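Local coordinates for protein tetraacyldisaccharide 4'-kinase (Aquifex aeolicus, PDB 4EHX) that probably transfers the gamma-phosphate of ATP to the 4'-position of a tetraacyldisaccharide 1-phosphate, forming lipid IVA in lipid A biosynthesis, at residues D64-I69 against K129-V134; L82-Y87 against V113-D118; K32-P37 against R144-D149. All coordinates share one frame; numbering follows the deposited sequence.

Contact 1: D64-I69 against K129-V134; sequences DKRVCI and KLSPEV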
# COMPACT_ATOMS: atom_id res chain seq x y z
N ASP A 64 -14.47 -10.78 9.26
CA ASP A 64 -15.31 -11.10 10.40
C ASP A 64 -14.95 -10.27 11.64
O ASP A 64 -15.59 -10.40 12.68
CB ASP A 64 -15.24 -12.60 10.71
CG ASP A 64 -15.75 -13.46 9.55
OD1 ASP A 64 -16.82 -13.14 8.99
OD2 ASP A 64 -15.07 -14.45 9.20
N LYS A 65 -13.92 -9.43 11.53
CA LYS A 65 -13.45 -8.61 12.65
C LYS A 65 -13.64 -7.12 12.36
O LYS A 65 -13.71 -6.71 11.19
CB LYS A 65 -11.95 -8.84 12.91
CG LYS A 65 -11.59 -10.25 13.35
CD LYS A 65 -12.16 -10.57 14.72
CE LYS A 65 -11.58 -11.86 15.29
NZ LYS A 65 -12.13 -12.11 16.66
N ARG A 66 -13.69 -6.32 13.42
CA ARG A 66 -13.70 -4.87 13.28
C ARG A 66 -12.26 -4.42 13.05
O ARG A 66 -11.45 -4.46 13.98
CB ARG A 66 -14.31 -4.22 14.52
CG ARG A 66 -15.79 -4.58 14.72
CD ARG A 66 -16.30 -4.16 16.10
NE ARG A 66 -16.30 -2.71 16.28
CZ ARG A 66 -17.28 -1.90 15.86
NH1 ARG A 66 -18.32 -2.40 15.22
NH2 ARG A 66 -17.20 -0.59 16.07
N VAL A 67 -11.95 -4.00 11.83
CA VAL A 67 -10.57 -3.70 11.43
C VAL A 67 -10.32 -2.20 11.33
O VAL A 67 -11.17 -1.44 10.84
CB VAL A 67 -10.28 -4.33 10.04
CG1 VAL A 67 -8.87 -3.95 9.53
CG2 VAL A 67 -10.49 -5.85 10.08
N CYS A 68 -9.16 -1.76 11.79
CA CYS A 68 -8.75 -0.38 11.59
C CYS A 68 -7.35 -0.35 11.03
O CYS A 68 -6.44 -0.97 11.57
CB CYS A 68 -8.81 0.40 12.91
SG CYS A 68 -8.41 2.15 12.76
N ILE A 69 -7.17 0.40 9.94
CA ILE A 69 -5.84 0.62 9.39
C ILE A 69 -5.18 1.81 10.09
O ILE A 69 -5.82 2.84 10.27
CB ILE A 69 -5.91 0.99 7.89
CG1 ILE A 69 -6.74 -0.02 7.10
CG2 ILE A 69 -4.48 1.19 7.31
CD1 ILE A 69 -6.23 -1.42 7.18
N LYS A 129 -12.65 5.76 19.92
CA LYS A 129 -13.76 6.20 19.08
C LYS A 129 -14.37 5.11 18.19
O LYS A 129 -15.51 5.23 17.78
CB LYS A 129 -13.32 7.36 18.18
CG LYS A 129 -12.73 8.56 18.91
CD LYS A 129 -13.75 9.22 19.81
CE LYS A 129 -13.18 10.48 20.45
NZ LYS A 129 -14.12 11.06 21.46
N LEU A 130 -13.60 4.07 17.88
CA LEU A 130 -14.02 3.11 16.86
C LEU A 130 -14.13 1.66 17.36
O LEU A 130 -14.59 0.79 16.62
CB LEU A 130 -13.05 3.16 15.68
CG LEU A 130 -12.83 4.50 14.95
CD1 LEU A 130 -11.60 4.46 14.06
CD2 LEU A 130 -14.07 4.90 14.15
N SER A 131 -13.69 1.43 18.59
CA SER A 131 -13.54 0.08 19.17
C SER A 131 -13.17 -1.08 18.22
O SER A 131 -13.87 -2.09 18.16
CB SER A 131 -14.76 -0.29 20.02
OG SER A 131 -15.94 -0.22 19.25
N PRO A 132 -12.06 -0.94 17.49
CA PRO A 132 -11.59 -2.02 16.61
C PRO A 132 -11.17 -3.29 17.35
O PRO A 132 -10.82 -3.24 18.53
CB PRO A 132 -10.39 -1.38 15.90
CG PRO A 132 -9.85 -0.42 16.91
CD PRO A 132 -11.04 0.11 17.66
N GLU A 133 -11.22 -4.42 16.66
CA GLU A 133 -10.73 -5.67 17.21
C GLU A 133 -9.30 -6.00 16.77
O GLU A 133 -8.64 -6.82 17.38
CB GLU A 133 -11.66 -6.80 16.81
CG GLU A 133 -13.00 -6.68 17.49
CD GLU A 133 -14.02 -7.65 16.94
OE1 GLU A 133 -14.23 -7.66 15.71
OE2 GLU A 133 -14.60 -8.40 17.74
N VAL A 134 -8.85 -5.37 15.69
CA VAL A 134 -7.49 -5.63 15.19
C VAL A 134 -7.02 -4.42 14.39
O VAL A 134 -7.82 -3.75 13.74
CB VAL A 134 -7.45 -6.92 14.31
CG1 VAL A 134 -8.45 -6.82 13.13
CG2 VAL A 134 -6.02 -7.19 13.82
O HOH W 1 -16.62 -8.75 14.83
O HOH W 2 -14.82 -11.43 16.95

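Contact 2: L82-Y87 against V113-D118; sequences LIVSEY and VVASED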
# COMPACT_ATOMS: atom_id res chain seq x y z
N LEU A 82 -5.84 11.62 13.10
CA LEU A 82 -7.03 11.97 12.33
C LEU A 82 -7.78 10.70 11.92
O LEU A 82 -7.20 9.80 11.32
CB LEU A 82 -6.61 12.73 11.07
CG LEU A 82 -7.72 13.04 10.06
CD1 LEU A 82 -8.72 14.00 10.69
CD2 LEU A 82 -7.15 13.62 8.78
N ILE A 83 -9.06 10.62 12.28
CA ILE A 83 -9.88 9.54 11.77
C ILE A 83 -10.27 9.89 10.34
O ILE A 83 -10.98 10.86 10.10
CB ILE A 83 -11.14 9.29 12.63
CG1 ILE A 83 -10.74 8.74 14.00
CG2 ILE A 83 -12.10 8.33 11.90
CD1 ILE A 83 -11.91 8.67 15.01
N VAL A 84 -9.78 9.11 9.39
CA VAL A 84 -10.04 9.34 7.98
C VAL A 84 -11.34 8.67 7.56
O VAL A 84 -12.15 9.23 6.80
CB VAL A 84 -8.88 8.77 7.15
CG1 VAL A 84 -9.20 8.85 5.65
CG2 VAL A 84 -7.59 9.49 7.49
N SER A 85 -11.57 7.47 8.07
CA SER A 85 -12.77 6.74 7.70
C SER A 85 -13.27 5.93 8.88
O SER A 85 -12.48 5.34 9.60
CB SER A 85 -12.47 5.80 6.54
OG SER A 85 -13.59 4.98 6.26
N GLU A 86 -14.59 5.88 9.04
CA GLU A 86 -15.19 5.05 10.07
C GLU A 86 -15.91 3.88 9.41
O GLU A 86 -17.01 4.03 8.87
CB GLU A 86 -16.16 5.88 10.93
CG GLU A 86 -16.96 5.05 11.92
CD GLU A 86 -17.95 5.89 12.72
OE1 GLU A 86 -18.62 6.76 12.11
OE2 GLU A 86 -18.05 5.69 13.95
N TYR A 87 -15.26 2.73 9.44
CA TYR A 87 -15.79 1.52 8.81
C TYR A 87 -16.34 1.76 7.40
O TYR A 87 -17.46 1.37 7.09
CB TYR A 87 -16.81 0.85 9.74
CG TYR A 87 -16.12 0.46 11.02
CD1 TYR A 87 -15.18 -0.57 11.02
CD2 TYR A 87 -16.33 1.16 12.20
CE1 TYR A 87 -14.49 -0.92 12.17
CE2 TYR A 87 -15.64 0.82 13.37
CZ TYR A 87 -14.73 -0.23 13.34
OH TYR A 87 -14.06 -0.59 14.47
N VAL A 113 -9.97 3.79 8.95
CA VAL A 113 -8.62 4.26 8.62
C VAL A 113 -8.30 5.45 9.50
O VAL A 113 -9.08 6.41 9.60
CB VAL A 113 -8.49 4.66 7.15
CG1 VAL A 113 -7.08 5.22 6.86
CG2 VAL A 113 -8.78 3.48 6.25
N VAL A 114 -7.15 5.38 10.14
CA VAL A 114 -6.67 6.47 10.98
C VAL A 114 -5.28 6.88 10.51
O VAL A 114 -4.43 6.02 10.24
CB VAL A 114 -6.66 6.05 12.48
CG1 VAL A 114 -5.85 7.03 13.32
CG2 VAL A 114 -8.10 5.90 12.99
N ALA A 115 -5.06 8.18 10.35
CA ALA A 115 -3.77 8.71 9.95
C ALA A 115 -3.09 9.33 11.16
O ALA A 115 -3.65 10.19 11.84
CB ALA A 115 -3.94 9.75 8.83
N SER A 116 -1.87 8.88 11.44
CA SER A 116 -1.12 9.41 12.55
C SER A 116 0.33 9.00 12.36
O SER A 116 0.62 7.83 12.18
CB SER A 116 -1.68 8.79 13.85
OG SER A 116 -1.12 9.40 14.99
N GLU A 117 1.23 9.97 12.37
CA GLU A 117 2.67 9.68 12.31
C GLU A 117 3.05 8.67 13.40
O GLU A 117 3.77 7.68 13.15
CB GLU A 117 3.45 10.98 12.51
CG GLU A 117 4.94 10.85 12.31
CD GLU A 117 5.32 10.89 10.85
OE1 GLU A 117 4.53 11.43 10.04
OE2 GLU A 117 6.41 10.39 10.51
N ASP A 118 2.59 8.93 14.61
CA ASP A 118 2.81 8.00 15.72
C ASP A 118 1.69 6.96 15.70
O ASP A 118 0.54 7.28 16.03
CB ASP A 118 2.79 8.76 17.05
CG ASP A 118 3.26 7.91 18.21
OD1 ASP A 118 2.47 7.09 18.69
OD2 ASP A 118 4.41 8.06 18.67

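Contact 3: K32-P37 against R144-D149; sequences KKLPVP and RKLHRD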
# COMPACT_ATOMS: atom_id res chain seq x y z
N LYS A 32 6.07 0.18 22.37
CA LYS A 32 4.76 0.32 23.02
C LYS A 32 3.79 -0.77 22.57
O LYS A 32 3.91 -1.28 21.47
CB LYS A 32 4.19 1.71 22.73
CG LYS A 32 5.18 2.81 23.14
CD LYS A 32 4.67 4.21 22.86
CE LYS A 32 3.62 4.62 23.88
NZ LYS A 32 4.04 4.25 25.26
N LYS A 33 2.83 -1.11 23.41
CA LYS A 33 1.95 -2.24 23.13
C LYS A 33 0.49 -1.86 23.21
O LYS A 33 0.00 -1.50 24.28
CB LYS A 33 2.24 -3.37 24.13
CG LYS A 33 1.29 -4.55 24.05
CD LYS A 33 1.65 -5.49 22.93
CE LYS A 33 0.93 -6.83 23.08
NZ LYS A 33 -0.56 -6.68 23.01
N LEU A 34 -0.21 -1.92 22.08
CA LEU A 34 -1.67 -1.74 22.10
C LEU A 34 -2.36 -2.99 22.65
O LEU A 34 -1.83 -4.10 22.53
CB LEU A 34 -2.19 -1.41 20.70
CG LEU A 34 -1.81 -0.02 20.19
CD1 LEU A 34 -2.05 0.09 18.68
CD2 LEU A 34 -2.58 1.08 20.95
N PRO A 35 -3.54 -2.81 23.28
CA PRO A 35 -4.26 -3.92 23.93
C PRO A 35 -5.09 -4.78 22.99
O PRO A 35 -5.83 -5.63 23.48
CB PRO A 35 -5.17 -3.19 24.93
CG PRO A 35 -5.47 -1.89 24.26
CD PRO A 35 -4.16 -1.51 23.57
N VAL A 36 -5.00 -4.57 21.68
CA VAL A 36 -5.58 -5.52 20.74
C VAL A 36 -4.49 -5.94 19.76
O VAL A 36 -3.46 -5.29 19.70
CB VAL A 36 -6.80 -4.93 19.96
CG1 VAL A 36 -7.93 -4.56 20.91
CG2 VAL A 36 -6.38 -3.72 19.11
N PRO A 37 -4.71 -7.01 18.99
CA PRO A 37 -3.72 -7.47 18.02
C PRO A 37 -3.37 -6.44 16.93
O PRO A 37 -4.22 -5.65 16.48
CB PRO A 37 -4.37 -8.71 17.40
CG PRO A 37 -5.34 -9.19 18.45
CD PRO A 37 -5.87 -7.92 19.07
N ARG A 144 9.20 0.73 14.57
CA ARG A 144 9.49 -0.29 15.58
C ARG A 144 8.99 0.09 16.97
O ARG A 144 8.85 -0.78 17.84
CB ARG A 144 10.98 -0.61 15.61
CG ARG A 144 11.48 -1.20 14.30
CD ARG A 144 12.92 -1.70 14.40
NE ARG A 144 13.07 -2.86 15.29
CZ ARG A 144 14.23 -3.43 15.57
NH1 ARG A 144 15.36 -2.97 15.02
NH2 ARG A 144 14.29 -4.46 16.41
N LYS A 145 8.72 1.38 17.17
CA LYS A 145 8.17 1.86 18.43
C LYS A 145 6.82 1.20 18.76
O LYS A 145 6.42 1.18 19.92
CB LYS A 145 8.00 3.39 18.41
CG LYS A 145 7.58 4.00 19.75
CD LYS A 145 6.88 5.36 19.61
CE LYS A 145 7.65 6.34 18.75
NZ LYS A 145 7.24 7.77 19.02
N LEU A 146 6.11 0.69 17.76
CA LEU A 146 4.85 0.01 18.03
C LEU A 146 4.99 -1.50 17.90
O LEU A 146 5.36 -2.00 16.83
CB LEU A 146 3.70 0.51 17.13
CG LEU A 146 2.34 -0.19 17.26
CD1 LEU A 146 1.80 -0.10 18.69
CD2 LEU A 146 1.32 0.46 16.29
N HIS A 147 4.71 -2.22 18.99
CA HIS A 147 4.74 -3.68 18.93
C HIS A 147 3.76 -4.17 17.87
O HIS A 147 2.64 -3.67 17.79
CB HIS A 147 4.33 -4.31 20.26
CG HIS A 147 4.18 -5.80 20.17
ND1 HIS A 147 5.27 -6.65 20.08
CD2 HIS A 147 3.09 -6.60 20.09
CE1 HIS A 147 4.85 -7.90 19.97
NE2 HIS A 147 3.53 -7.89 19.97
N ARG A 148 4.18 -5.15 17.08
CA ARG A 148 3.23 -5.88 16.23
C ARG A 148 3.28 -7.36 16.55
O ARG A 148 4.34 -7.93 16.79
CB ARG A 148 3.43 -5.59 14.72
CG ARG A 148 4.68 -6.16 14.04
CD ARG A 148 6.01 -5.55 14.56
NE ARG A 148 5.91 -4.08 14.67
CZ ARG A 148 6.05 -3.23 13.66
NH1 ARG A 148 6.34 -3.66 12.45
NH2 ARG A 148 5.92 -1.92 13.88
N ASP A 149 2.11 -7.99 16.57
CA ASP A 149 1.99 -9.41 16.86
C ASP A 149 2.29 -10.30 15.65
O ASP A 149 2.62 -11.48 15.79
CB ASP A 149 0.58 -9.68 17.38
CG ASP A 149 0.27 -8.86 18.61
OD1 ASP A 149 0.79 -9.20 19.71
OD2 ASP A 149 -0.46 -7.85 18.48
O HOH W 3 -0.76 -5.80 20.17
O HOH W 4 -1.28 -8.92 21.63
O HOH W 5 0.86 -3.46 19.96

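Contact 1: D64-I69 against K129-V134
The side chains of Arg66 and Glu133 pass each other at about a right angle, each bonded to backbone of the opposite segment, with no salt bridge between them. Glu133 stretches out beyond CG and brings OE1 to the backbone N of Arg66 at 2.7 Å, meeting the N-H with the anti lone pair, the one turned away from OE2. The guanidinium of Arg66 reaches instead to the carbonyls of Leu130 and Ser131. Its chain is extended as far as CD and bends at chi3 (66°), which turns NE toward Ser131 O. NE meets that oxygen at 3.1 Å, an acceptor lying in the guanidinium plane, while NH2 takes Leu130 O at 3.0 Å from slightly outside that plane. Both donors stand above the planes of the carbonyls they meet. The guanidinium thus bridges two successive carbonyls, the first of which also accepts from Tyr87 OH; Ser131, with positive phi, has left helical backbone angles. NH1 of Arg66 binds a glycerol, probably from the crystallisation liquor.

Next to these bonds Val67 pairs with Val134 in the parallel part of the P-loop kinase sheet, at the starts of strands 67-71 and 134-138. Arg66 O accepts from the N atoms of both Glu133 and Val134, and Cys68 N continues the pairing by donating to Val134 O at 3.1 Å. Val67 and Val134 lie side by side, pointing the same way, with CG2 of Val67 3.8 Å from CG1 of Val134. Cys68 sets CB against Pro132 CB and SG against Leu130 CD1. Lys65 crosses Glu133 at about a right angle, its CD 3.7 Å from OE1; its ammonium stays beyond salt-bridge range of the carboxylate, and one water joins NZ to OE2. Another water links OE1 to Asp64 O.

Contact 2: L82-Y87 against V113-D118
Val113 O is gripped by two successive backbone N-H groups, that of Val84 at 2.8 Å and that of Ser85 at 3.1 Å. The Ser85 donor lies in the carbonyl plane on a lone pair and makes the straighter bond (162° at the hydrogen), whereas the Val84 donor is tilted from the plane. Two residues of strand 81-86 thus face one of strand 112-116, a classic beta bulge, and the antiparallel register shifts by one between Ile83 and Ser85. Val113 N completes the Ser85 pair by donating to Ser85 O. Beyond the bulge Leu82 and Ala115 form a regular hydrogen-bonded pair, N to O at 2.9 Å in each direction, with Ile83 and Val114 as the non-hydrogen-bonded pair between.

Val84, the extra residue, has CB turned toward the partner strand. This CB lies 3.4 Å from Val113 O and 4.0 Å from Val113 CG1. CG2, anti to its own carbonyl carbon, reaches Ala115 CB at 3.9 Å, so the bulged valine spans two neighbours on the face that carries Val113 and Ala115. Helix 99-107 covers this side, where Pro101 touches both Val84 and Ala115 and Ala105 touches Ser85 and Val113. On the other face Ile83 and Val114 meet at a slant, CG1 of the isoleucine against CG2 of the valine, beneath helix 119-130.

Strand 81-86 is the antiparallel neighbour of strand 112-116, which on its other side pairs in parallel with strand 67-71. Past the strand, Ser116 OG donates to Asp118 O, and Asp118 caps the start of helix 119-130 through OD1 to Lys121 N. One carbonyl serving two donors lets the strand take in an extra residue while both N-H groups stay bonded, and the valine so displaced packs on Val113 and Ala115.

Contact 3: K32-P37 against R144-D149
Lys33 runs beside the imidazole of His147, the two side chains pointing the same way. From CB the chain starts with CG anti to the backbone N (chi1 173°) and then bends at chi2, carrying CD to the histidine, 3.4 Å from CD2 and 3.8 Å from CG. CE lies 3.7 Å from CD2 and comes within 4.1 Å of Asp149 OD1. At the tip, chi4 bends NZ back toward its own segment, where it donates to Leu34 O at 2.9 Å. One water joins NZ to Asp149 OD1; another lies between NZ, Asp149 OD2 and Val36 O, with too few protons for every acceptor around it. The opposite charges thus meet through solvent and not in a direct salt bridge.

His147 completes this cluster: NE2 donates to Asp149 OD1, which lies in the ring plane although the donor stands above the plane of the carboxylate. Asp149 OD2 is near Pro37 CA and also accepts from the backbone N of Val38, at the start of strand 38-43. An alanine in place of His147 would probably leave the aliphatic part of Lys33 without its ring neighbour and the carboxylate of Asp149, lacking the NE2 donor, held less firmly at OD1.

The two segments are the loops leading into the adjacent parallel strands 38-43 and 150-156 of the kinase core. A single backbone bridge joins them at Lys32 and Leu146: Lys32 N donates to Lys145 O at 2.7 Å, and His147 N to Lys32 O at 2.8 Å. Leu34 and Leu146 cross at about a right angle, CD1 to CD1; Leu34 also touches Phe135 and helix 119-130, and Leu146 touches Leu137 and Arg119. The carbonyl O of Leu146 is held side-on by NE and NH2 of Arg148, in the guanidinium plane.

In the fold
Along the chain the contacts are nested: contact 2 lies within the loop closed by contact 1, which lies within that closed by contact 3. The centres of contacts 1 and 2 are about 12 Å apart. Contact 3 is centred about 15 Å from contact 1 and about 17 Å from contact 2. Strands 67-71 and 112-116 are sheet neighbours, bringing contacts 1 and 2 together. Contact 3 leads into strand 38-43, which pairs with strand 134-138 from contact 1, and a salt bridge from Lys145 to Asp118 ties it to contact 2. Together they join strands and loops distant in sequence within the P-loop core, whose predicted ATP-binding residues follow strand 38-43.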